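Local structure of hypothetical protein, IPT/TIG domain protein (Bacteroides ovatus, 4HW6) at residues G33-V38 and S68-C73. The protein is of unknown function but probably serves as an auxiliary carbohydrate-binding protein, joining an IPT/TIG domain to a six-bladed beta-propeller. Residues are numbered along the deposited sequence; the frame is centred on the assembly and turned at random.
Sequences GTRVVV and SLLCIC
L69 has CG tucked over the backbone between N and C (chi1 63°), and C71 SG is placed likewise. V36 and V38 both hold CG1 anti to the backbone N. These torsions let L69 run alongside V38, with L69 CD1 3.9 Å from V38 CB. C71 SG sits 4.2 Å from V36 CB and also borders V38 CG2. This face, with V36, V38, L69 and C71, is buried and apolar. The face with R35, V37, L70 and I72 is more open, and R35 is exposed. Here L70 has CG anti to N (chi1 178°), and its chi2 turn brings CD1 to V37 and R35. L70 slants across V37, and L70 CD1 meets V37 CG2 at 3.7 Å. R35 bends at chi2 and lies alongside I72. R35 NH2 comes within 3.9 Å of I72 CD1, while L70 CD1 touches R35 CB.

The backbones form an antiparallel pair. V36 with C71 and V38 with L69 are hydrogen-bonded pairs; R35 with I72 and V37 with L70 are non-hydrogen-bonded. In V36–C71 both N-H groups are used, V36 N to C71 O at 2.8 Å and C71 N to V36 O at 2.9 Å. The V38–L69 bonds are more bent. Beyond the strand ends, C73 N bonds to T34 O, and G33 N reaches C73 O at 2.8 Å, almost straight at 179°. G33 has a positive phi, where a side chain would collide with the preceding carbonyl O. I72 CG2 packs on G33 CA at 3.6 Å.

T34 OG1 is hydrogen-bonded to R31 O. Strands 35-41 and 68-72 pair within the immunoglobulin-like beta fold of the IPT/TIG (E-set) domain. Strand 21-30 flanks the first and strand 57-64 the second. F25, V52 and F103 help cover the V36–C71 face, whereas I62 of strand 57-64 touches R35, L70 and I72.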
ATOM      1  N   GLY A  33      -7.984  22.429 -10.054  1.00 39.90           N
ATOM      2  CA  GLY A  33      -9.120  23.310 -10.272  1.00 41.09           C
ATOM      3  C   GLY A  33      -8.898  24.740  -9.799  1.00 37.81           C
ATOM      4  O   GLY A  33      -9.757  25.582  -9.997  1.00 43.00           O
ATOM      5  N   THR A  34      -7.761  25.020  -9.162  1.00 37.79           N
ATOM      6  CA  THR A  34      -7.450  26.380  -8.694  1.00 37.07           C
ATOM      7  C   THR A  34      -7.231  27.277  -9.907  1.00 35.35           C
ATOM      8  O   THR A  34      -6.446  26.907 -10.793  1.00 33.35           O
ATOM      9  CB  THR A  34      -6.127  26.429  -7.894  1.00 36.98           C
ATOM     10  OG1 THR A  34      -6.276  25.752  -6.649  1.00 39.86           O
ATOM     11  CG2 THR A  34      -5.659  27.898  -7.633  1.00 34.01           C
ATOM     12  N   ARG A  35      -7.922  28.417  -9.963  1.00 33.21           N
ATOM     13  CA  ARG A  35      -7.625  29.405 -10.997  0.50 32.87           C
ATOM     14  C   ARG A  35      -6.296  30.078 -10.676  1.00 31.51           C
ATOM     15  O   ARG A  35      -6.106  30.646  -9.586  1.00 34.09           O
ATOM     16  CB  ARG A  35      -8.749  30.433 -11.160  0.50 34.71           C
ATOM     17  CG  ARG A  35      -9.862  29.954 -12.084  0.50 36.74           C
ATOM     18  CD  ARG A  35     -10.957  29.222 -11.325  0.50 39.02           C
ATOM     19  NE  ARG A  35     -11.787  28.371 -12.180  0.50 40.53           N
ATOM     20  CZ  ARG A  35     -12.650  28.828 -13.076  0.50 40.68           C
ATOM     21  NH1 ARG A  35     -12.790  30.131 -13.252  0.50 41.65           N
ATOM     22  NH2 ARG A  35     -13.354  27.982 -13.809  0.50 42.30           N
ATOM     23  N   VAL A  36      -5.361  29.989 -11.613  1.00 29.33           N
ATOM     24  CA  VAL A  36      -4.057  30.594 -11.428  1.00 27.40           C
ATOM     25  C   VAL A  36      -3.847  31.658 -12.489  1.00 28.20           C
ATOM     26  O   VAL A  36      -4.008  31.391 -13.684  1.00 26.38           O
ATOM     27  CB  VAL A  36      -2.942  29.555 -11.553  1.00 27.07           C
ATOM     28  CG1 VAL A  36      -1.596  30.198 -11.296  1.00 24.64           C
ATOM     29  CG2 VAL A  36      -3.184  28.397 -10.593  1.00 27.30           C
ATOM     30  N   VAL A  37      -3.468  32.852 -12.050  1.00 28.61           N
ATOM     31  CA  VAL A  37      -3.057  33.904 -12.969  1.00 28.46           C
ATOM     32  C   VAL A  37      -1.541  33.855 -13.096  1.00 27.38           C
ATOM     33  O   VAL A  37      -0.830  33.916 -12.086  1.00 27.87           O
ATOM     34  CB  VAL A  37      -3.541  35.299 -12.519  1.00 30.98           C
ATOM     35  CG1 VAL A  37      -3.082  36.364 -13.516  1.00 31.72           C
ATOM     36  CG2 VAL A  37      -5.057  35.289 -12.389  1.00 32.68           C
ATOM     37  N   VAL A  38      -1.054  33.706 -14.329  1.00 25.77           N
ATOM     38  CA  VAL A  38       0.383  33.691 -14.603  1.00 27.14           C
ATOM     39  C   VAL A  38       0.765  35.040 -15.218  1.00 29.21           C
ATOM     40  O   VAL A  38       0.055  35.535 -16.098  1.00 30.23           O
ATOM     41  CB  VAL A  38       0.739  32.496 -15.521  1.00 24.94           C
ATOM     42  CG1 VAL A  38       2.231  32.475 -15.836  1.00 25.24           C
ATOM     43  CG2 VAL A  38       0.272  31.187 -14.866  1.00 25.26           C
ATOM     44  N   SER A  68      -0.353  38.729 -18.953  1.00 35.82           N
ATOM     45  CA  SER A  68      -0.916  37.756 -18.025  1.00 32.66           C
ATOM     46  C   SER A  68      -1.782  36.745 -18.762  1.00 31.86           C
ATOM     47  O   SER A  68      -2.185  36.958 -19.904  1.00 34.05           O
ATOM     48  CB  SER A  68      -1.756  38.433 -16.938  1.00 34.51           C
ATOM     49  OG  SER A  68      -2.920  39.017 -17.499  1.00 37.07           O
ATOM     50  N   LEU A  69      -2.045  35.629 -18.092  1.00 29.12           N
ATOM     51  CA  LEU A  69      -3.035  34.663 -18.554  1.00 29.07           C
ATOM     52  C   LEU A  69      -3.671  34.033 -17.323  1.00 29.33           C
ATOM     53  O   LEU A  69      -3.080  34.042 -16.237  1.00 28.27           O
ATOM     54  CB  LEU A  69      -2.404  33.606 -19.483  1.00 28.41           C
ATOM     55  CG  LEU A  69      -1.326  32.663 -18.929  1.00 26.29           C
ATOM     56  CD1 LEU A  69      -1.974  31.548 -18.098  1.00 26.26           C
ATOM     57  CD2 LEU A  69      -0.506  32.039 -20.063  1.00 26.01           C
ATOM     58  N   LEU A  70      -4.897  33.551 -17.501  1.00 29.08           N
ATOM     59  CA  LEU A  70      -5.636  32.845 -16.477  1.00 29.70           C
ATOM     60  C   LEU A  70      -5.772  31.395 -16.908  1.00 29.15           C
ATOM     61  O   LEU A  70      -6.224  31.115 -18.027  1.00 29.97           O
ATOM     62  CB  LEU A  70      -7.027  33.464 -16.307  1.00 32.64           C
ATOM     63  CG  LEU A  70      -7.999  32.823 -15.304  1.00 34.27           C
ATOM     64  CD1 LEU A  70      -7.483  32.966 -13.880  1.00 33.59           C
ATOM     65  CD2 LEU A  70      -9.389  33.434 -15.424  1.00 38.53           C
ATOM     66  N   CYS A  71      -5.386  30.474 -16.028  1.00 27.67           N
ATOM     67  CA  CYS A  71      -5.498  29.056 -16.330  1.00 29.18           C
ATOM     68  C   CYS A  71      -6.004  28.286 -15.104  1.00 30.59           C
ATOM     69  O   CYS A  71      -6.186  28.863 -14.020  1.00 30.40           O
ATOM     70  CB  CYS A  71      -4.153  28.509 -16.839  1.00 28.31           C
ATOM     71  SG  CYS A  71      -2.903  28.393 -15.550  1.00 28.00           S
ATOM     72  N   ILE A  72      -6.290  27.008 -15.310  1.00 29.80           N
ATOM     73  CA  ILE A  72      -6.806  26.135 -14.264  1.00 29.82           C
ATOM     74  C   ILE A  72      -5.774  25.066 -13.950  1.00 29.10           C
ATOM     75  O   ILE A  72      -5.337  24.312 -14.840  1.00 29.54           O
ATOM     76  CB  ILE A  72      -8.129  25.477 -14.711  1.00 32.86           C
ATOM     77  CG1 ILE A  72      -9.189  26.546 -14.983  1.00 35.12           C
ATOM     78  CG2 ILE A  72      -8.653  24.488 -13.670  1.00 33.39           C
ATOM     79  CD1 ILE A  72     -10.491  25.956 -15.495  1.00 40.44           C
ATOM     80  N   CYS A  73      -5.375  24.988 -12.685  1.00 29.66           N
ATOM     81  CA  CYS A  73      -4.390  24.003 -12.252  1.00 29.63           C
ATOM     82  C   CYS A  73      -4.901  22.572 -12.483  1.00 31.03           C
ATOM     83  O   CYS A  73      -6.009  22.236 -12.064  1.00 30.61           O
ATOM     84  CB  CYS A  73      -4.086  24.174 -10.760  1.00 32.73           C
ATOM     85  SG  CYS A  73      -2.750  23.100 -10.209  1.00 36.83           S
TER